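Local coordinates for protein acetate kinase (Entamoeba histolytica, PDB 4H0O) that interconverts acetate and acetyl phosphate as a pyrophosphate-dependent acetate kinase of the ASKHA superfamily, at residues Leu17-Gly22 against Gln75-Ile80; Tyr28-Phe31 against Ile36-Ser39; Phe54-His57 against Gln62-Lys65. One frame throughout, in Å; residues are numbered along the deposited sequence.

Interaction 1 (Leu17-Gly22 against Gln75-Ile80)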
loop_
_atom_site.group_PDB
_atom_site.type_symbol
_atom_site.label_atom_id
_atom_site.label_comp_id
_atom_site.label_asym_id
_atom_site.label_seq_id
_atom_site.Cartn_x
_atom_site.Cartn_y
_atom_site.Cartn_z
ATOM N N LEU B 17 23.834 4.556 -31.746
ATOM C CA LEU B 17 23.138 5.814 -31.507
ATOM C C LEU B 17 21.998 5.602 -30.509
ATOM O O LEU B 17 21.097 4.798 -30.753
ATOM C CB LEU B 17 22.588 6.365 -32.826
ATOM C CG LEU B 17 21.709 7.617 -32.767
ATOM C CD1 LEU B 17 22.480 8.785 -32.183
ATOM C CD2 LEU B 17 21.170 7.970 -34.146
ATOM N N ILE B 18 22.043 6.305 -29.379
ATOM C CA ILE B 18 20.952 6.244 -28.405
ATOM C C ILE B 18 20.176 7.558 -28.372
ATOM O O ILE B 18 20.756 8.627 -28.171
ATOM C CB ILE B 18 21.454 5.904 -26.977
ATOM C CG1 ILE B 18 21.738 4.407 -26.843
ATOM C CG2 ILE B 18 20.428 6.306 -25.926
ATOM C CD1 ILE B 18 23.128 4.027 -27.230
ATOM N N PHE B 19 18.865 7.477 -28.577
ATOM C CA PHE B 19 18.013 8.658 -28.484
ATOM C C PHE B 19 17.362 8.761 -27.109
ATOM O O PHE B 19 16.770 7.799 -26.617
ATOM C CB PHE B 19 16.934 8.634 -29.567
ATOM C CG PHE B 19 17.416 9.081 -30.918
ATOM C CD1 PHE B 19 17.892 10.371 -31.105
ATOM C CD2 PHE B 19 17.372 8.222 -32.007
ATOM C CE1 PHE B 19 18.332 10.790 -32.350
ATOM C CE2 PHE B 19 17.804 8.636 -33.254
ATOM C CZ PHE B 19 18.285 9.921 -33.426
ATOM N N ASN B 20 17.477 9.932 -26.492
ATOM C CA ASN B 20 16.815 10.194 -25.222
ATOM C C ASN B 20 15.785 11.311 -25.394
ATOM O O ASN B 20 16.138 12.491 -25.447
ATOM C CB ASN B 20 17.842 10.571 -24.154
ATOM C CG ASN B 20 17.267 10.546 -22.749
ATOM O OD1 ASN B 20 16.056 10.413 -22.561
ATOM N ND2 ASN B 20 18.137 10.684 -21.754
ATOM N N VAL B 21 14.513 10.932 -25.501
ATOM C CA VAL B 21 13.442 11.908 -25.686
ATOM C C VAL B 21 13.188 12.677 -24.391
ATOM O O VAL B 21 12.864 12.084 -23.359
ATOM C CB VAL B 21 12.129 11.242 -26.153
ATOM C CG1 VAL B 21 11.042 12.283 -26.320
ATOM C CG2 VAL B 21 12.341 10.507 -27.463
ATOM N N GLY B 22 13.346 13.996 -24.447
ATOM C CA GLY B 22 13.086 14.841 -23.295
ATOM C C GLY B 22 11.808 15.641 -23.463
ATOM O O GLY B 22 11.059 15.436 -24.421
ATOM N N GLN B 75 11.900 15.858 -36.035
ATOM C CA GLN B 75 12.663 16.804 -36.849
ATOM C C GLN B 75 14.102 16.897 -36.352
ATOM O O GLN B 75 15.045 16.902 -37.144
ATOM C CB GLN B 75 12.015 18.191 -36.831
ATOM C CG GLN B 75 10.741 18.312 -37.659
ATOM C CD GLN B 75 9.880 19.491 -37.228
ATOM O OE1 GLN B 75 10.232 20.228 -36.305
ATOM N NE2 GLN B 75 8.742 19.666 -37.891
ATOM N N ALA B 76 14.263 16.976 -35.036
ATOM C CA ALA B 76 15.590 17.003 -34.438
ATOM C C ALA B 76 16.329 15.702 -34.737
ATOM O O ALA B 76 17.514 15.716 -35.066
ATOM C CB ALA B 76 15.493 17.226 -32.942
ATOM N N ALA B 77 15.619 14.583 -34.623
ATOM C CA ALA B 77 16.195 13.268 -34.889
ATOM C C ALA B 77 16.808 13.201 -36.283
ATOM O O ALA B 77 17.953 12.770 -36.445
ATOM C CB ALA B 77 15.147 12.190 -34.720
ATOM N N LYS B 78 16.039 13.629 -37.281
ATOM C CA LYS B 78 16.498 13.658 -38.667
ATOM C C LYS B 78 17.765 14.493 -38.841
ATOM O O LYS B 78 18.740 14.046 -39.453
ATOM C CB LYS B 78 15.390 14.194 -39.581
ATOM C CG LYS B 78 15.854 14.542 -40.989
ATOM C CD LYS B 78 14.761 14.269 -42.018
ATOM C CE LYS B 78 15.281 14.446 -43.440
ATOM N NZ LYS B 78 14.375 13.825 -44.450
ATOM N N LEU B 79 17.746 15.704 -38.293
ATOM C CA LEU B 79 18.879 16.618 -38.415
ATOM C C LEU B 79 20.107 16.104 -37.657
ATOM O O LEU B 79 21.244 16.357 -38.059
ATOM C CB LEU B 79 18.488 18.027 -37.949
ATOM C CG LEU B 79 17.950 18.992 -39.016
ATOM C CD1 LEU B 79 16.884 18.343 -39.885
ATOM C CD2 LEU B 79 17.398 20.259 -38.379
ATOM N N ILE B 80 19.871 15.375 -36.568
ATOM C CA ILE B 80 20.954 14.738 -35.822
ATOM C C ILE B 80 21.623 13.655 -36.671
ATOM O O ILE B 80 22.849 13.619 -36.801
ATOM C CB ILE B 80 20.443 14.123 -34.498
ATOM C CG1 ILE B 80 20.147 15.224 -33.475
ATOM C CG2 ILE B 80 21.463 13.147 -33.925
ATOM C CD1 ILE B 80 19.435 14.734 -32.226
#
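At the edge of the F19 ring, close to its plane, stands the end methyl of I80, with F19 CE1 and I80 CD1 4.1 Å apart. A77 meets the same end of the ring obliquely, its CB 4.1 Å from F19 CZ. One face belongs to the ring's own strand: L17 CG rests 4.0 Å above the plane of the F19 ring, displaced toward the rim. The side chains of F19 and I80 run past each other in opposite directions. The outer torsion of I80 is extended (chi2 171°), which carries CD1 out to the ring. No hydrogen bond joins the two segments; the contact is apolar, and the three residues that touch are all buried. The strand sorts its side chains by alternation: L17 and F19 point to the helix, whereas I18 packs on helix 390-402 and N20, a predicted magnesium ligand, hydrogen-bonds through ND2 to E391 of that helix. In the ribonuclease H-like fold this is a helix laid on a central sheet. Helix 129-143 lies beside helix 73-86, with V136 and S140 reaching F19 and I139 reaching A77. Strands 26-31 and 93-98 flank strand 16-21 in the sheet, and Y28 of the former touches I80.

Interaction 2 (Tyr28-Phe31 against Ile36-Ser39)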
loop_
_atom_site.group_PDB
_atom_site.type_symbol
_atom_site.label_atom_id
_atom_site.label_comp_id
_atom_site.label_asym_id
_atom_site.label_seq_id
_atom_site.Cartn_x
_atom_site.Cartn_y
_atom_site.Cartn_z
ATOM N N TYR B 28 20.979 12.988 -27.523
ATOM C CA TYR B 28 21.489 11.735 -28.071
ATOM C C TYR B 28 22.928 11.493 -27.644
ATOM O O TYR B 28 23.652 12.428 -27.303
ATOM C CB TYR B 28 21.407 11.726 -29.602
ATOM C CG TYR B 28 22.536 12.469 -30.293
ATOM C CD1 TYR B 28 22.440 13.829 -30.553
ATOM C CD2 TYR B 28 23.691 11.805 -30.698
ATOM C CE1 TYR B 28 23.461 14.507 -31.190
ATOM C CE2 TYR B 28 24.720 12.475 -31.327
ATOM C CZ TYR B 28 24.599 13.824 -31.572
ATOM O OH TYR B 28 25.620 14.493 -32.204
ATOM N N LYS B 29 23.339 10.232 -27.682
ATOM C CA LYS B 29 24.733 9.874 -27.479
ATOM C C LYS B 29 25.116 8.775 -28.463
ATOM O O LYS B 29 24.267 7.982 -28.878
ATOM C CB LYS B 29 24.971 9.401 -26.042
ATOM C CG LYS B 29 24.869 10.490 -24.985
ATOM C CD LYS B 29 25.314 9.969 -23.622
ATOM C CE LYS B 29 25.120 11.007 -22.525
ATOM N NZ LYS B 29 25.997 12.198 -22.710
ATOM N N VAL B 30 26.388 8.742 -28.848
ATOM C CA VAL B 30 26.904 7.649 -29.662
ATOM C C VAL B 30 27.998 6.926 -28.884
ATOM O O VAL B 30 28.899 7.562 -28.331
ATOM C CB VAL B 30 27.458 8.140 -31.017
ATOM C CG1 VAL B 30 27.946 6.959 -31.849
ATOM C CG2 VAL B 30 26.391 8.905 -31.778
ATOM N N PHE B 31 27.908 5.600 -28.829
ATOM C CA PHE B 31 28.890 4.811 -28.094
ATOM C C PHE B 31 29.766 3.962 -29.010
ATOM O O PHE B 31 29.286 3.378 -29.986
ATOM C CB PHE B 31 28.202 3.903 -27.068
ATOM C CG PHE B 31 27.533 4.646 -25.948
ATOM C CD1 PHE B 31 28.235 4.976 -24.797
ATOM C CD2 PHE B 31 26.197 5.004 -26.038
ATOM C CE1 PHE B 31 27.615 5.655 -23.761
ATOM C CE2 PHE B 31 25.572 5.682 -25.007
ATOM C CZ PHE B 31 26.281 6.008 -23.868
ATOM N N ILE B 36 31.657 7.389 -25.076
ATOM C CA ILE B 36 30.946 8.381 -25.877
ATOM C C ILE B 36 31.881 9.053 -26.881
ATOM O O ILE B 36 32.935 9.569 -26.508
ATOM C CB ILE B 36 30.315 9.461 -24.976
ATOM C CG1 ILE B 36 29.413 8.810 -23.923
ATOM C CG2 ILE B 36 29.535 10.464 -25.806
ATOM C CD1 ILE B 36 28.839 9.785 -22.913
ATOM N N VAL B 37 31.487 9.043 -28.152
ATOM C CA VAL B 37 32.280 9.659 -29.211
ATOM C C VAL B 37 31.597 10.918 -29.741
ATOM O O VAL B 37 32.252 11.818 -30.267
ATOM C CB VAL B 37 32.547 8.673 -30.371
ATOM C CG1 VAL B 37 33.319 7.473 -29.868
ATOM C CG2 VAL B 37 31.243 8.221 -31.003
ATOM N N CYS B 38 30.276 10.969 -29.590
ATOM C CA CYS B 38 29.490 12.116 -30.021
ATOM C C CYS B 38 28.214 12.206 -29.189
ATOM O O CYS B 38 27.664 11.182 -28.776
ATOM C CB CYS B 38 29.142 11.997 -31.508
ATOM S SG CYS B 38 28.535 13.523 -32.271
ATOM N N SER B 39 27.756 13.430 -28.936
ATOM C CA SER B 39 26.536 13.664 -28.167
ATOM C C SER B 39 25.979 15.043 -28.499
ATOM O O SER B 39 26.695 15.894 -29.030
ATOM C CB SER B 39 26.810 13.557 -26.666
ATOM O OG SER B 39 27.594 14.645 -26.213
#
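Y28 lays its ring over the backbone of S39, whose C lies 3.5 Å above the ring plane and toward the rim. At the ring's edge sits the sulfur of C38, 5.2 Å from the Y28 centroid, a cysteine sulfur-aromatic contact. The Y28 torsion, with CG between the backbone N and the carbonyl carbon (chi1 81°), swings the ring across the neighbouring strand. V30 CG1 lies 3.6 Å from V37 CG2. On the face of K29 and F31, opposite V30 and C38, I36 runs alongside F31 with its tip in the same direction, and I36 CG1 meets F31 CE1 obliquely at 3.6 Å. The far end of I36 reaches the aliphatic part of K29, I36 CD1 to K29 CD being 3.6 Å. Two backbone bonds tie the two segments: V30 N to C38 O at 2.8 Å, and V37 N to V30 O at 3.0 Å, the latter made where the chain turns a corner at V37. Side-chain contacts are thus largely apolar, with the pairing left to the backbone. The buried Y28 hydroxyl, near C38 SG, finds its polar partner in H57 ND1 of strand 54-59, a bond that holds the far end of the ring in place.

Interaction 3 (Phe54-His57 against Gln62-Lys65)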
loop_
_atom_site.group_PDB
_atom_site.type_symbol
_atom_site.label_atom_id
_atom_site.label_comp_id
_atom_site.label_asym_id
_atom_site.label_seq_id
_atom_site.Cartn_x
_atom_site.Cartn_y
_atom_site.Cartn_z
ATOM N N PHE B 54 19.488 26.359 -31.329
ATOM C CA PHE B 54 20.422 25.538 -32.085
ATOM C C PHE B 54 20.595 24.155 -31.478
ATOM O O PHE B 54 20.276 23.933 -30.308
ATOM C CB PHE B 54 21.787 26.234 -32.155
ATOM C CG PHE B 54 22.425 26.454 -30.811
ATOM C CD1 PHE B 54 22.069 27.542 -30.029
ATOM C CD2 PHE B 54 23.381 25.574 -30.327
ATOM C CE1 PHE B 54 22.651 27.752 -28.795
ATOM C CE2 PHE B 54 23.966 25.777 -29.090
ATOM C CZ PHE B 54 23.602 26.868 -28.326
ATOM N N ILE B 55 21.106 23.227 -32.282
ATOM C CA ILE B 55 21.555 21.942 -31.768
ATOM C C ILE B 55 23.029 22.064 -31.405
ATOM O O ILE B 55 23.842 22.499 -32.223
ATOM C CB ILE B 55 21.377 20.813 -32.801
ATOM C CG1 ILE B 55 19.930 20.772 -33.297
ATOM C CG2 ILE B 55 21.773 19.471 -32.198
ATOM C CD1 ILE B 55 19.660 19.687 -34.316
ATOM N N GLU B 56 23.374 21.703 -30.174
ATOM C CA GLU B 56 24.767 21.732 -29.756
ATOM C C GLU B 56 25.370 20.338 -29.854
ATOM O O GLU B 56 24.930 19.413 -29.173
ATOM C CB GLU B 56 24.897 22.266 -28.328
ATOM C CG GLU B 56 26.322 22.258 -27.786
ATOM C CD GLU B 56 26.479 23.117 -26.544
ATOM O OE1 GLU B 56 25.508 23.811 -26.171
ATOM O OE2 GLU B 56 27.574 23.102 -25.944
ATOM N N HIS B 57 26.376 20.187 -30.706
ATOM C CA HIS B 57 27.036 18.899 -30.856
ATOM C C HIS B 57 28.388 18.873 -30.150
ATOM O O HIS B 57 29.183 19.807 -30.271
ATOM C CB HIS B 57 27.199 18.552 -32.335
ATOM C CG HIS B 57 25.906 18.298 -33.042
ATOM N ND1 HIS B 57 25.229 17.102 -32.949
ATOM C CD2 HIS B 57 25.168 19.084 -33.863
ATOM C CE1 HIS B 57 24.129 17.162 -33.679
ATOM N NE2 HIS B 57 24.071 18.354 -34.245
ATOM N N GLN B 62 35.418 19.512 -29.574
ATOM C CA GLN B 62 34.601 20.557 -28.952
ATOM C C GLN B 62 33.138 20.701 -29.389
ATOM O O GLN B 62 32.468 19.727 -29.732
ATOM C CB GLN B 62 35.304 21.914 -29.084
ATOM C CG GLN B 62 34.609 23.047 -28.345
ATOM C CD GLN B 62 35.418 24.330 -28.356
ATOM O OE1 GLN B 62 36.549 24.360 -28.839
ATOM N NE2 GLN B 62 34.837 25.399 -27.821
ATOM N N ILE B 63 32.667 21.947 -29.353
ATOM C CA ILE B 63 31.260 22.296 -29.497
ATOM C C ILE B 63 30.931 22.782 -30.909
ATOM O O ILE B 63 31.558 23.713 -31.415
ATOM C CB ILE B 63 30.868 23.397 -28.479
ATOM C CG1 ILE B 63 30.810 22.832 -27.056
ATOM C CG2 ILE B 63 29.536 24.026 -28.844
ATOM C CD1 ILE B 63 32.146 22.774 -26.337
ATOM N N ILE B 64 29.945 22.145 -31.536
ATOM C CA ILE B 64 29.485 22.539 -32.864
ATOM C C ILE B 64 28.011 22.935 -32.813
ATOM O O ILE B 64 27.151 22.131 -32.443
ATOM C CB ILE B 64 29.694 21.412 -33.895
ATOM C CG1 ILE B 64 31.186 21.107 -34.042
ATOM C CG2 ILE B 64 29.096 21.789 -35.243
ATOM C CD1 ILE B 64 31.506 20.055 -35.085
ATOM N N LYS B 65 27.726 24.180 -33.182
ATOM C CA LYS B 65 26.376 24.715 -33.087
ATOM C C LYS B 65 25.759 24.956 -34.460
ATOM O O LYS B 65 26.274 25.741 -35.256
ATOM C CB LYS B 65 26.380 26.005 -32.264
ATOM C CG LYS B 65 26.956 25.835 -30.866
ATOM C CD LYS B 65 27.019 27.159 -30.118
ATOM C CE LYS B 65 27.421 26.954 -28.661
ATOM N NZ LYS B 65 27.566 28.244 -27.929
#
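F54 comes first, and its ring lies against the aliphatic chain of K65. The two side chains pass at a slant, F54 CE2 standing 3.5 Å from K65 CG, and the ring follows the lysine from CB out to CE. F54 CG sits between its backbone N and carbonyl carbon (chi1 61°), which turns the ring toward the partner strand, where the extended lysine passes it obliquely. N46 touches both side chains, and R44 of strand 36-44 also packs on F54. I55 sends its side chain the other way, toward L71, but its carbonyl takes part: K65 CA approaches I55 O at 3.5 Å in a nearly straight CA-H...O contact.

These residues belong to a beta hairpin, strands 54-59 and 62-67, which closes one end of the large mixed sheet in the ribonuclease H-like fold; 62-67 is one of its two outer strands within this chain. The short segments run antiparallel at 158°.

E56 shares a face with K65 in a non-hydrogen-bonded pair. Its extended side chain crosses I63, bringing OE2 to 3.4 Å from I63 CG1. That oxygen is hydrogen-bonded to H58 NE2, while E56 OE1 stays 5.2 Å from K65 NZ, so any attraction between the opposite charges would act at a distance.

H57 pairs with I64 through a ring of two backbone bonds, both nearly straight: H57 N to I64 O at 2.7 Å and I64 N to H57 O at 2.8 Å. H57 O also receives a CA-H...O contact from I63 CA at 3.3 Å. The imidazole has I64 O near its plane, at the edge; its ND1 is hydrogen-bonded to Y28 OH, and it stacks with F83 of helix 73-86.

Overall arrangement
All three contacts share the eight-stranded mixed sheet. Interactions 2 and 3 come one after the other along the chain, as successive hairpins, both within the span between the two segments of interaction 1, whose helix 73-86 follows strand 62-67 and packs back against the first strand. The centres of interactions 1 and 2 are about 11 Å apart, those of interactions 2 and 3 about 13 Å, and those of interactions 1 and 3 about 14 Å. Y28 of interaction 2 bridges to both of the others. Together they build one flank of the fold, running from a predicted magnesium-site strand out to the sheet's edge.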